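PDB 7B04: nitrite oxidoreductase subunit C from Kuenenia stuttgartiensis, which carries a heme b and bound calcium ions and probably passes electrons within the nitrite oxidoreductase complex of this anammox bacterium. Local coordinates for residues C[47-52]-C[312-317]; C[52-57]-C[72-77]; C[140-145]-C[283-288]. All blocks are in the same frame, centred on the assembly; numbering follows the deposited sequence.

Interaction 1. Residues C[47-52]-C[312-317]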
ATOM      1  N   GLU C  47     -11.578  -4.861 -67.609  1.00 30.40           N
ATOM      2  CA  GLU C  47     -12.179  -6.183 -67.503  1.00 32.96           C
ATOM      3  C   GLU C  47     -13.415  -6.117 -66.617  1.00 36.05           C
ATOM      4  O   GLU C  47     -13.399  -5.502 -65.547  1.00 37.37           O
ATOM      5  CB  GLU C  47     -11.178  -7.202 -66.957  1.00 36.91           C
ATOM      6  CG  GLU C  47     -11.646  -8.645 -67.109  1.00 40.72           C
ATOM      7  CD  GLU C  47     -10.588  -9.652 -66.704  1.00 62.01           C
ATOM      8  OE1 GLU C  47     -10.790 -10.860 -66.954  1.00 63.70           O
ATOM      9  OE2 GLU C  47      -9.552  -9.236 -66.143  1.00 65.85           O
ATOM     10  N   VAL C  48     -14.480  -6.781 -67.053  1.00 35.79           N
ATOM     11  CA  VAL C  48     -15.777  -6.699 -66.395  1.00 35.27           C
ATOM     12  C   VAL C  48     -16.029  -7.973 -65.604  1.00 33.58           C
ATOM     13  O   VAL C  48     -15.736  -9.082 -66.068  1.00 39.09           O
ATOM     14  CB  VAL C  48     -16.898  -6.463 -67.428  1.00 38.07           C
ATOM     15  CG1 VAL C  48     -18.269  -6.480 -66.761  1.00 25.94           C
ATOM     16  CG2 VAL C  48     -16.674  -5.146 -68.159  1.00 36.41           C
ATOM     17  N   LEU C  49     -16.587  -7.808 -64.408  1.00 34.12           N
ATOM     18  CA  LEU C  49     -16.985  -8.924 -63.565  1.00 26.85           C
ATOM     19  C   LEU C  49     -18.443  -9.236 -63.880  1.00 32.12           C
ATOM     20  O   LEU C  49     -19.326  -8.400 -63.659  1.00 34.56           O
ATOM     21  CB  LEU C  49     -16.790  -8.577 -62.088  1.00 26.48           C
ATOM     22  CG  LEU C  49     -16.861  -9.672 -61.017  1.00 25.98           C
ATOM     23  CD1 LEU C  49     -18.293  -9.935 -60.609  1.00 30.28           C
ATOM     24  CD2 LEU C  49     -16.198 -10.955 -61.487  1.00 28.25           C
ATOM     25  N   ASN C  50     -18.690 -10.434 -64.395  1.00 27.35           N
ATOM     26  CA  ASN C  50     -20.022 -10.844 -64.815  1.00 30.46           C
ATOM     27  C   ASN C  50     -20.627 -11.755 -63.756  1.00 35.70           C
ATOM     28  O   ASN C  50     -20.026 -12.769 -63.384  1.00 33.23           O
ATOM     29  CB  ASN C  50     -19.957 -11.556 -66.166  1.00 29.80           C
ATOM     30  CG  ASN C  50     -21.321 -11.752 -66.791  1.00 37.52           C
ATOM     31  OD1 ASN C  50     -22.322 -11.227 -66.307  1.00 45.65           O
ATOM     32  ND2 ASN C  50     -21.367 -12.520 -67.874  1.00 41.16           N
ATOM     33  N   VAL C  51     -21.815 -11.395 -63.276  1.00 32.83           N
ATOM     34  CA  VAL C  51     -22.532 -12.204 -62.299  1.00 27.62           C
ATOM     35  C   VAL C  51     -23.380 -13.197 -63.082  1.00 29.70           C
ATOM     36  O   VAL C  51     -24.362 -12.820 -63.727  1.00 26.45           O
ATOM     37  CB  VAL C  51     -23.396 -11.339 -61.374  1.00 30.67           C
ATOM     38  CG1 VAL C  51     -24.078 -12.200 -60.339  1.00 35.74           C
ATOM     39  CG2 VAL C  51     -22.556 -10.288 -60.698  1.00 23.69           C
ATOM     40  N   LYS C  52     -22.991 -14.468 -63.034  1.00 30.78           N
ATOM     41  CA  LYS C  52     -23.666 -15.503 -63.802  1.00 29.44           C
ATOM     42  C   LYS C  52     -24.964 -15.913 -63.119  1.00 31.20           C
ATOM     43  O   LYS C  52     -24.991 -16.142 -61.906  1.00 34.63           O
ATOM     44  CB  LYS C  52     -22.750 -16.712 -63.978  1.00 29.82           C
ATOM     45  CG  LYS C  52     -23.324 -17.787 -64.878  1.00 37.56           C
ATOM     46  CD  LYS C  52     -22.299 -18.868 -65.160  1.00 33.71           C
ATOM     47  CE  LYS C  52     -22.922 -20.037 -65.899  1.00 42.19           C
ATOM     48  NZ  LYS C  52     -23.375 -19.652 -67.264  1.00 46.69           N
ATOM     49  N   HIS C 312     -13.990  -1.228 -60.525  1.00 25.97           N
ATOM     50  CA  HIS C 312     -14.067  -2.295 -61.509  1.00 22.99           C
ATOM     51  C   HIS C 312     -15.499  -2.457 -61.999  1.00 27.05           C
ATOM     52  O   HIS C 312     -16.433  -2.432 -61.192  1.00 29.96           O
ATOM     53  CB  HIS C 312     -13.578  -3.625 -60.924  1.00 30.72           C
ATOM     54  CG  HIS C 312     -12.118  -3.646 -60.597  1.00 27.49           C
ATOM     55  ND1 HIS C 312     -11.149  -3.915 -61.539  1.00 23.24           N
ATOM     56  CD2 HIS C 312     -11.462  -3.430 -59.433  1.00 26.75           C
ATOM     57  CE1 HIS C 312      -9.957  -3.864 -60.969  1.00 34.75           C
ATOM     58  NE2 HIS C 312     -10.120  -3.571 -59.691  1.00 29.21           N
ATOM     59  N   PRO C 313     -15.709  -2.628 -63.303  1.00 36.19           N
ATOM     60  CA  PRO C 313     -17.079  -2.760 -63.808  1.00 28.43           C
ATOM     61  C   PRO C 313     -17.708  -4.069 -63.364  1.00 29.81           C
ATOM     62  O   PRO C 313     -17.036  -5.090 -63.201  1.00 38.87           O
ATOM     63  CB  PRO C 313     -16.904  -2.722 -65.332  1.00 33.55           C
ATOM     64  CG  PRO C 313     -15.568  -2.100 -65.551  1.00 36.25           C
ATOM     65  CD  PRO C 313     -14.729  -2.552 -64.396  1.00 33.67           C
ATOM     66  N   LEU C 314     -19.022  -4.022 -63.170  1.00 34.85           N
ATOM     67  CA  LEU C 314     -19.790  -5.182 -62.740  1.00 30.75           C
ATOM     68  C   LEU C 314     -21.063  -5.243 -63.565  1.00 32.28           C
ATOM     69  O   LEU C 314     -21.745  -4.228 -63.716  1.00 33.91           O
ATOM     70  CB  LEU C 314     -20.125  -5.090 -61.247  1.00 29.65           C
ATOM     71  CG  LEU C 314     -21.265  -5.981 -60.765  1.00 37.35           C
ATOM     72  CD1 LEU C 314     -20.728  -7.367 -60.560  1.00 40.05           C
ATOM     73  CD2 LEU C 314     -21.874  -5.455 -59.480  1.00 37.63           C
ATOM     74  N   SER C 315     -21.380  -6.423 -64.095  1.00 37.18           N
ATOM     75  CA  SER C 315     -22.601  -6.628 -64.863  1.00 33.51           C
ATOM     76  C   SER C 315     -23.367  -7.821 -64.312  1.00 29.11           C
ATOM     77  O   SER C 315     -22.773  -8.850 -63.977  1.00 30.60           O
ATOM     78  CB  SER C 315     -22.296  -6.848 -66.351  1.00 35.17           C
ATOM     79  OG  SER C 315     -23.482  -7.118 -67.077  1.00 35.57           O
ATOM     80  N   LEU C 316     -24.685  -7.677 -64.219  1.00 22.35           N
ATOM     81  CA  LEU C 316     -25.571  -8.752 -63.792  1.00 26.96           C
ATOM     82  C   LEU C 316     -26.316  -9.309 -64.997  1.00 27.55           C
ATOM     83  O   LEU C 316     -26.895  -8.549 -65.780  1.00 32.48           O
ATOM     84  CB  LEU C 316     -26.563  -8.263 -62.734  1.00 27.43           C
ATOM     85  CG  LEU C 316     -26.076  -8.267 -61.283  1.00 22.85           C
ATOM     86  CD1 LEU C 316     -25.127  -7.106 -61.016  1.00 30.42           C
ATOM     87  CD2 LEU C 316     -27.254  -8.233 -60.325  1.00 27.73           C
ATOM     88  N   GLU C 317     -26.295 -10.630 -65.144  1.00 27.83           N
ATOM     89  CA  GLU C 317     -27.037 -11.282 -66.211  1.00 33.59           C
ATOM     90  C   GLU C 317     -28.537 -11.250 -65.920  1.00 35.67           C
ATOM     91  O   GLU C 317     -28.975 -11.132 -64.773  1.00 31.00           O
ATOM     92  CB  GLU C 317     -26.578 -12.732 -66.377  1.00 27.43           C
ATOM     93  CG  GLU C 317     -25.622 -12.974 -67.532  1.00 30.49           C
ATOM     94  CD  GLU C 317     -24.757 -14.202 -67.318  1.00 32.50           C
ATOM     95  OE1 GLU C 317     -25.319 -15.289 -67.065  1.00 37.38           O
ATOM     96  OE2 GLU C 317     -23.516 -14.081 -67.405  1.00 34.87           O
TER

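Interaction 2. Residues C[52-57]-C[72-77]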
ATOM      1  N   LYS C  52     -22.991 -14.468 -63.034  1.00 30.78           N
ATOM      2  CA  LYS C  52     -23.666 -15.503 -63.802  1.00 29.44           C
ATOM      3  C   LYS C  52     -24.964 -15.913 -63.119  1.00 31.20           C
ATOM      4  O   LYS C  52     -24.991 -16.142 -61.906  1.00 34.63           O
ATOM      5  CB  LYS C  52     -22.750 -16.712 -63.978  1.00 29.82           C
ATOM      6  CG  LYS C  52     -23.324 -17.787 -64.878  1.00 37.56           C
ATOM      7  CD  LYS C  52     -22.299 -18.868 -65.160  1.00 33.71           C
ATOM      8  CE  LYS C  52     -22.922 -20.037 -65.899  1.00 42.19           C
ATOM      9  NZ  LYS C  52     -23.375 -19.652 -67.264  1.00 46.69           N
ATOM     10  N   TYR C  53     -26.041 -15.999 -63.896  1.00 28.28           N
ATOM     11  CA  TYR C  53     -27.315 -16.452 -63.359  1.00 30.86           C
ATOM     12  C   TYR C  53     -27.350 -17.975 -63.258  1.00 30.39           C
ATOM     13  O   TYR C  53     -27.119 -18.676 -64.249  1.00 29.27           O
ATOM     14  CB  TYR C  53     -28.469 -15.965 -64.230  1.00 30.92           C
ATOM     15  CG  TYR C  53     -29.769 -16.615 -63.847  1.00 28.97           C
ATOM     16  CD1 TYR C  53     -30.436 -16.240 -62.690  1.00 33.07           C
ATOM     17  CD2 TYR C  53     -30.311 -17.632 -64.621  1.00 26.44           C
ATOM     18  CE1 TYR C  53     -31.619 -16.845 -62.325  1.00 35.73           C
ATOM     19  CE2 TYR C  53     -31.492 -18.243 -64.261  1.00 32.68           C
ATOM     20  CZ  TYR C  53     -32.142 -17.845 -63.113  1.00 33.50           C
ATOM     21  OH  TYR C  53     -33.319 -18.450 -62.751  1.00 31.59           O
ATOM     22  N   MET C  54     -27.639 -18.481 -62.060  1.00 36.93           N
ATOM     23  CA  MET C  54     -27.685 -19.924 -61.821  1.00 34.00           C
ATOM     24  C   MET C  54     -28.489 -20.178 -60.551  1.00 36.32           C
ATOM     25  O   MET C  54     -28.119 -19.670 -59.490  1.00 50.86           O
ATOM     26  CB  MET C  54     -26.280 -20.519 -61.727  1.00 31.68           C
ATOM     27  CG  MET C  54     -25.409 -19.972 -60.608  1.00 31.39           C
ATOM     28  SD  MET C  54     -23.844 -20.847 -60.461  1.00 52.61           S
ATOM     29  CE  MET C  54     -22.983 -20.221 -61.897  1.00 39.87           C
ATOM     30  N   GLN C  55     -29.650 -20.826 -60.675  1.00 32.21           N
ATOM     31  CA  GLN C  55     -30.354 -21.306 -59.485  1.00 43.32           C
ATOM     32  C   GLN C  55     -29.357 -21.915 -58.495  1.00 41.92           C
ATOM     33  O   GLN C  55     -28.673 -22.896 -58.804  1.00 35.93           O
ATOM     34  CB  GLN C  55     -31.485 -22.281 -59.857  1.00 36.97           C
ATOM     35  CG  GLN C  55     -31.124 -23.747 -60.044  1.00 54.40           C
ATOM     36  CD  GLN C  55     -32.313 -24.668 -59.827  1.00 64.10           C
ATOM     37  OE1 GLN C  55     -33.425 -24.215 -59.550  1.00 60.43           O
ATOM     38  NE2 GLN C  55     -32.080 -25.969 -59.947  1.00 67.30           N
ATOM     39  N   ILE C  56     -29.189 -21.277 -57.343  1.00 45.43           N
ATOM     40  CA  ILE C  56     -28.265 -21.737 -56.311  1.00 38.43           C
ATOM     41  C   ILE C  56     -29.072 -22.440 -55.227  1.00 46.12           C
ATOM     42  O   ILE C  56     -29.825 -21.800 -54.485  1.00 55.29           O
ATOM     43  CB  ILE C  56     -27.437 -20.581 -55.739  1.00 38.34           C
ATOM     44  CG1 ILE C  56     -26.664 -19.892 -56.862  1.00 24.67           C
ATOM     45  CG2 ILE C  56     -26.464 -21.094 -54.691  1.00 46.23           C
ATOM     46  CD1 ILE C  56     -26.451 -18.425 -56.655  1.00 28.44           C
ATOM     47  N   ASP C  57     -28.885 -23.751 -55.107  1.00 46.50           N
ATOM     48  CA  ASP C  57     -29.539 -24.532 -54.065  1.00 50.39           C
ATOM     49  C   ASP C  57     -28.583 -24.615 -52.885  1.00 50.07           C
ATOM     50  O   ASP C  57     -27.472 -25.140 -53.012  1.00 51.75           O
ATOM     51  CB  ASP C  57     -29.908 -25.931 -54.559  1.00 53.52           C
ATOM     52  CG  ASP C  57     -31.052 -25.924 -55.558  1.00 71.44           C
ATOM     53  OD1 ASP C  57     -31.871 -24.981 -55.528  1.00 69.74           O
ATOM     54  OD2 ASP C  57     -31.135 -26.871 -56.369  1.00 80.36           O
ATOM     55  N   LYS C  72     -17.774 -22.662 -59.364  1.00 31.64           N
ATOM     56  CA  LYS C  72     -16.910 -23.335 -60.327  1.00 33.65           C
ATOM     57  C   LYS C  72     -17.385 -23.106 -61.756  1.00 29.66           C
ATOM     58  O   LYS C  72     -16.573 -23.103 -62.688  1.00 30.39           O
ATOM     59  CB  LYS C  72     -16.853 -24.828 -60.004  1.00 34.12           C
ATOM     60  CG  LYS C  72     -15.859 -25.632 -60.820  1.00 36.53           C
ATOM     61  CD  LYS C  72     -15.363 -26.822 -60.012  1.00 51.01           C
ATOM     62  CE  LYS C  72     -14.831 -27.929 -60.904  1.00 44.94           C
ATOM     63  NZ  LYS C  72     -15.634 -29.176 -60.757  1.00 33.45           N
ATOM     64  N   ASN C  73     -18.687 -22.893 -61.946  1.00 35.06           N
ATOM     65  CA  ASN C  73     -19.235 -22.649 -63.271  1.00 34.78           C
ATOM     66  C   ASN C  73     -19.217 -21.178 -63.658  1.00 37.80           C
ATOM     67  O   ASN C  73     -19.567 -20.849 -64.797  1.00 42.12           O
ATOM     68  CB  ASN C  73     -20.667 -23.185 -63.349  1.00 30.58           C
ATOM     69  CG  ASN C  73     -20.761 -24.645 -62.958  1.00 44.62           C
ATOM     70  OD1 ASN C  73     -20.678 -24.988 -61.779  1.00 50.45           O
ATOM     71  ND2 ASN C  73     -20.933 -25.515 -63.946  1.00 49.11           N
ATOM     72  N   ALA C  74     -18.838 -20.291 -62.743  1.00 31.73           N
ATOM     73  CA  ALA C  74     -18.707 -18.877 -63.054  1.00 35.94           C
ATOM     74  C   ALA C  74     -17.263 -18.567 -63.435  1.00 37.99           C
ATOM     75  O   ALA C  74     -16.341 -19.334 -63.148  1.00 38.38           O
ATOM     76  CB  ALA C  74     -19.145 -18.016 -61.870  1.00 32.48           C
ATOM     77  N   GLU C  75     -17.073 -17.423 -64.083  1.00 31.32           N
ATOM     78  CA  GLU C  75     -15.754 -16.950 -64.480  1.00 35.60           C
ATOM     79  C   GLU C  75     -15.434 -15.669 -63.724  1.00 32.77           C
ATOM     80  O   GLU C  75     -16.256 -14.747 -63.677  1.00 43.44           O
ATOM     81  CB  GLU C  75     -15.668 -16.741 -65.994  1.00 43.95           C
ATOM     82  CG  GLU C  75     -16.177 -17.936 -66.796  1.00 54.53           C
ATOM     83  CD  GLU C  75     -15.226 -19.124 -66.755  1.00 66.24           C
ATOM     84  OE1 GLU C  75     -15.687 -20.245 -66.448  1.00 65.17           O
ATOM     85  OE2 GLU C  75     -14.021 -18.940 -67.027  1.00 64.68           O
ATOM     86  N   GLY C  76     -14.243 -15.618 -63.132  1.00 19.76           N
ATOM     87  CA  GLY C  76     -13.878 -14.529 -62.249  1.00 27.17           C
ATOM     88  C   GLY C  76     -12.776 -13.625 -62.758  1.00 31.87           C
ATOM     89  O   GLY C  76     -11.981 -14.015 -63.616  1.00 32.53           O
ATOM     90  N   VAL C  77     -12.734 -12.402 -62.235  1.00 31.53           N
ATOM     91  CA  VAL C  77     -11.726 -11.413 -62.601  1.00 27.64           C
ATOM     92  C   VAL C  77     -10.601 -11.463 -61.578  1.00 26.77           C
ATOM     93  O   VAL C  77     -10.839 -11.652 -60.379  1.00 30.68           O
ATOM     94  CB  VAL C  77     -12.346 -10.003 -62.674  1.00 30.12           C
ATOM     95  CG1 VAL C  77     -11.290  -8.954 -63.001  1.00 32.39           C
ATOM     96  CG2 VAL C  77     -13.466  -9.970 -63.698  1.00 31.85           C
TER

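Interaction 3. Residues C[140-145]-C[283-288]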
ATOM      1  N   LEU C 140     -23.535   3.753 -54.428  1.00 32.57           N
ATOM      2  CA  LEU C 140     -24.957   3.666 -54.155  1.00 28.98           C
ATOM      3  C   LEU C 140     -25.698   4.518 -55.178  1.00 28.92           C
ATOM      4  O   LEU C 140     -25.390   5.703 -55.350  1.00 31.02           O
ATOM      5  CB  LEU C 140     -25.242   4.072 -52.709  1.00 28.58           C
ATOM      6  CG  LEU C 140     -26.584   4.602 -52.218  1.00 37.97           C
ATOM      7  CD1 LEU C 140     -27.617   3.501 -52.272  1.00 42.00           C
ATOM      8  CD2 LEU C 140     -26.399   5.056 -50.784  1.00 36.56           C
ATOM      9  N   GLY C 141     -26.712   3.923 -55.804  1.00 29.85           N
ATOM     10  CA  GLY C 141     -27.381   4.485 -56.964  1.00 34.47           C
ATOM     11  C   GLY C 141     -26.688   4.111 -58.270  1.00 32.99           C
ATOM     12  O   GLY C 141     -25.662   3.426 -58.306  1.00 36.96           O
ATOM     13  N   LYS C 142     -27.264   4.589 -59.375  1.00 38.41           N
ATOM     14  CA  LYS C 142     -26.794   4.258 -60.720  1.00 34.51           C
ATOM     15  C   LYS C 142     -25.990   5.409 -61.309  1.00 35.67           C
ATOM     16  O   LYS C 142     -26.498   6.528 -61.439  1.00 33.94           O
ATOM     17  CB  LYS C 142     -27.960   3.916 -61.641  1.00 30.30           C
ATOM     18  CG  LYS C 142     -27.572   3.791 -63.109  1.00 31.74           C
ATOM     19  CD  LYS C 142     -26.647   2.610 -63.352  1.00 36.21           C
ATOM     20  CE  LYS C 142     -26.314   2.472 -64.829  1.00 43.13           C
ATOM     21  NZ  LYS C 142     -25.447   1.292 -65.105  1.00 36.17           N
ATOM     22  N   ILE C 143     -24.741   5.121 -61.670  1.00 39.17           N
ATOM     23  CA  ILE C 143     -23.801   6.118 -62.156  1.00 31.75           C
ATOM     24  C   ILE C 143     -22.903   5.522 -63.231  1.00 38.32           C
ATOM     25  O   ILE C 143     -22.694   4.308 -63.299  1.00 49.61           O
ATOM     26  CB  ILE C 143     -22.933   6.630 -61.003  1.00 29.88           C
ATOM     27  CG1 ILE C 143     -22.415   5.411 -60.265  1.00 35.37           C
ATOM     28  CG2 ILE C 143     -23.723   7.502 -60.046  1.00 30.25           C
ATOM     29  CD1 ILE C 143     -21.202   5.663 -59.554  1.00 30.30           C
ATOM     30  N   THR C 144     -22.382   6.399 -64.087  1.00 43.01           N
ATOM     31  CA  THR C 144     -21.269   6.082 -64.972  1.00 48.51           C
ATOM     32  C   THR C 144     -20.077   6.922 -64.531  1.00 40.27           C
ATOM     33  O   THR C 144     -20.216   8.125 -64.291  1.00 42.17           O
ATOM     34  CB  THR C 144     -21.613   6.361 -66.439  1.00 39.50           C
ATOM     35  OG1 THR C 144     -22.186   7.668 -66.555  1.00 47.87           O
ATOM     36  CG2 THR C 144     -22.597   5.328 -66.971  1.00 31.84           C
ATOM     37  N   ILE C 145     -18.910   6.291 -64.401  1.00 41.94           N
ATOM     38  CA  ILE C 145     -17.724   6.939 -63.847  1.00 46.58           C
ATOM     39  C   ILE C 145     -16.677   7.118 -64.937  1.00 47.02           C
ATOM     40  O   ILE C 145     -16.380   6.180 -65.687  1.00 49.47           O
ATOM     41  CB  ILE C 145     -17.157   6.154 -62.652  1.00 45.94           C
ATOM     42  CG1 ILE C 145     -18.188   6.108 -61.537  1.00 46.96           C
ATOM     43  CG2 ILE C 145     -15.912   6.823 -62.099  1.00 46.51           C
ATOM     44  CD1 ILE C 145     -17.996   4.945 -60.615  1.00 45.71           C
ATOM     45  N   PRO C 283     -31.193  -7.472 -62.001  1.00 27.84           N
ATOM     46  CA  PRO C 283     -30.695  -8.366 -63.054  1.00 30.76           C
ATOM     47  C   PRO C 283     -30.776  -7.690 -64.414  1.00 29.50           C
ATOM     48  O   PRO C 283     -31.796  -7.100 -64.776  1.00 29.18           O
ATOM     49  CB  PRO C 283     -31.631  -9.578 -62.962  1.00 27.22           C
ATOM     50  CG  PRO C 283     -32.139  -9.551 -61.559  1.00 18.33           C
ATOM     51  CD  PRO C 283     -32.270  -8.094 -61.213  1.00 29.49           C
ATOM     52  N   GLY C 284     -29.665  -7.694 -65.123  1.00 26.49           N
ATOM     53  CA  GLY C 284     -29.557  -7.018 -66.414  1.00 29.95           C
ATOM     54  C   GLY C 284     -28.939  -5.652 -66.269  1.00 35.01           C
ATOM     55  O   GLY C 284     -28.629  -5.058 -67.277  1.00 38.55           O
ATOM     56  N   GLU C 285     -28.706  -5.194 -65.047  1.00 32.82           N
ATOM     57  CA  GLU C 285     -28.086  -3.855 -64.886  1.00 39.37           C
ATOM     58  C   GLU C 285     -26.626  -4.022 -64.503  1.00 36.16           C
ATOM     59  O   GLU C 285     -26.276  -5.045 -64.006  1.00 36.26           O
ATOM     60  CB  GLU C 285     -28.829  -2.970 -63.891  1.00 37.82           C
ATOM     61  CG  GLU C 285     -28.556  -1.482 -64.030  1.00 44.06           C
ATOM     62  CD  GLU C 285     -28.738  -0.830 -65.390  1.00 58.40           C
ATOM     63  OE1 GLU C 285     -29.549   0.103 -65.495  1.00 55.97           O
ATOM     64  OE2 GLU C 285     -28.043  -1.229 -66.332  1.00 55.23           O
ATOM     65  N   SER C 286     -25.824  -3.023 -64.822  1.00 41.67           N
ATOM     66  CA  SER C 286     -24.384  -3.009 -64.534  1.00 36.08           C
ATOM     67  C   SER C 286     -24.094  -1.800 -63.673  1.00 35.41           C
ATOM     68  O   SER C 286     -24.768  -0.807 -63.821  1.00 35.27           O
ATOM     69  CB  SER C 286     -23.625  -2.911 -65.792  1.00 41.53           C
ATOM     70  OG  SER C 286     -24.140  -1.874 -66.577  1.00 37.69           O
ATOM     71  N   THR C 287     -23.125  -1.967 -62.794  1.00 37.11           N
ATOM     72  CA  THR C 287     -22.598  -0.949 -61.861  1.00 35.03           C
ATOM     73  C   THR C 287     -21.093  -1.178 -61.748  1.00 36.04           C
ATOM     74  O   THR C 287     -20.531  -1.743 -62.656  1.00 42.93           O
ATOM     75  CB  THR C 287     -23.363  -0.935 -60.539  1.00 26.33           C
ATOM     76  OG1 THR C 287     -23.033   0.257 -59.843  1.00 31.56           O
ATOM     77  CG2 THR C 287     -23.029  -2.093 -59.644  1.00 25.27           C
ATOM     78  N   TYR C 288     -20.464  -0.635 -60.722  1.00 31.31           N
ATOM     79  CA  TYR C 288     -19.038  -0.774 -60.479  1.00 33.72           C
ATOM     80  C   TYR C 288     -18.802  -1.307 -59.070  1.00 32.07           C
ATOM     81  O   TYR C 288     -19.702  -1.312 -58.227  1.00 33.43           O
ATOM     82  CB  TYR C 288     -18.305   0.564 -60.683  1.00 29.67           C
ATOM     83  CG  TYR C 288     -18.499   1.171 -62.063  1.00 37.05           C
ATOM     84  CD1 TYR C 288     -19.714   1.737 -62.431  1.00 44.11           C
ATOM     85  CD2 TYR C 288     -17.470   1.174 -62.997  1.00 45.45           C
ATOM     86  CE1 TYR C 288     -19.902   2.285 -63.685  1.00 45.35           C
ATOM     87  CE2 TYR C 288     -17.649   1.724 -64.257  1.00 55.52           C
ATOM     88  CZ  TYR C 288     -18.868   2.278 -64.594  1.00 50.55           C
ATOM     89  OH  TYR C 288     -19.056   2.827 -65.842  1.00 49.34           O
TER

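Interaction 1. Residues C[47-52]-C[312-317]
Leu49, Val51 and Leu314 bring their side chains together on one face of a parallel pair of beta-strands, 49-52 beside 312-316, in a beta-fold of the heme-binding ethylbenzene dehydrogenase family. The strand axes diverge by 21°, and four backbone hydrogen bonds join them, from Leu49 N to Pro313 O at one end to Glu317 N to Val51 O at the other. Leu49 and Leu314 run alongside one another in the same direction, with Leu49 CD1 3.5 Å from Leu314 CD1. Val51 CG2, anti to the carbonyl carbon and beside the backbone N, is the branch that meets the same Leu314 CD1, at 3.4 Å, and Val51 rests its CB and CG2 on CG of Leu316. Branched apolar residues suit this buried face, where Phe289 of strand 286-294 and Phe281 also pack against Leu314.

Val48 crosses Pro313 at about a right angle, its CG2 3.7 Å from Pro313 CB. Pro313 has no N-H to give, and its CD faces Glu47 O at 3.4 Å instead; its own carbonyl still accepts from Leu49, and the regular bonding begins there. The face bearing Asn50 and Ser315 is more polar and partly exposed. Asn50 reaches across to Glu317, with amide and carboxylate planes 67° apart; the bond from Asn50 ND2 to Glu317 OE2 is weak, although the two atoms are 2.7 Å apart.

Interaction 2. Residues C[52-57]-C[72-77]
Lys52 and Met54 send their side chains onto Asn73 and Ala74, packing the end of beta-strand 49-53 against the loop that leaves helix 64-71 on its way to strand 77-80. Two residues apart in an extended chain, both start toward the loop. No hydrogen bond links the two segments, and the contact is carried by methylene and methyl groups.

Lys52 is extended as far as CE, which draws a straight aliphatic chain past the loop backbone. Its CD lies 3.4 Å from Asn73 O and its CE 3.6 Å from the same oxygen. Only at chi4 (66°) does the chain bend, turning NZ off that line. A lysine fits this partly exposed position, since its methylenes can cover the loop while the ammonium group, expected to be charged, is carried beyond them. Nearer the backbone, Lys52 CB is 4.4 Å from CB of Ala74, whose short side chain allows the loop to come in close.

Met54 takes a more folded shape. Its CG sits between the backbone N and the carbonyl carbon (chi1 61°), and the later bend at chi3 (73°) swings CE to the loop. Ala70 of helix 64-71 and Ile103 of strand 97-104 also touch this flexible, unbranched chain. Its terminal methyl comes to rest with CE 4.0 Å from Asn73 CB and 4.2 Å from Ala74 N.

Interaction 3. Residues C[140-145]-C[283-288]
From Gly141 to Ile145 the chain is an irregular loop running at 60° to the piece that leads from Glu285 into the start of strand 286-294, and the closest CA atoms are those of Lys142 and Thr287, 6.8 Å apart. The contact joins the loop after strand 133-139 to the beta-fold at the protein surface.

Lys142 bends at chi2 (66°) and is otherwise extended, a reach that lets NZ donate to Ser286 O at 2.6 Å, with the donor tilted from the carbonyl plane. Glu285 and Thr287 bond their backbones to strand 306-316, and the ammonium supplies the donor for the carbonyl between them. Glu285 crosses Lys142 at about a right angle, and its OE2 makes a long salt bridge of 3.8 Å to Lys142 NZ. The same OE2 accepts Ser286 N on its anti lone pair, which helps to hold the carboxylate in position.

Tyr288 suits the apolar half because its broad flat ring offers both a face and an edge. Ile145 CD1 lies over one face, 4.3 Å from the centroid and 20° off the normal, a CH-pi contact, while Ile143 O stands at the edge, 3.5 Å from CE1. Trp311 and Phe151 extend this cluster around Ile145. An alanine at Tyr288 would probably open a gap beside Ile145 CD1, which would lose the ring face it packs on.

A polar hold, mainly the lysine bond to Ser286 O, and an apolar one on the Tyr288 ring suggest that the loop is held at two chemically different points.

In the fold
The three contacts lie on the same side of the chain's centre. Interactions 1 and 2 share strand 49-53 and Lys52, their centres about 11 Å apart, while strand 306-316 of interaction 1 pairs with strand 286-294 of interaction 3, about 10 Å away between centres. Leu314 N lies 2.8 Å from Thr287 O, a probable hydrogen bond across that pair. Interactions 2 and 3 do not touch, their nearest atoms being about 7 Å apart. The side chains of Tyr288 and Leu314 are about 11 Å and 13 Å from the heme, so these residues probably lie behind the pocket wall. Gly141 of interaction 3 is about 10 Å from the side chain of Asp278, a calcium ligand; interaction 2 lies away from these sites.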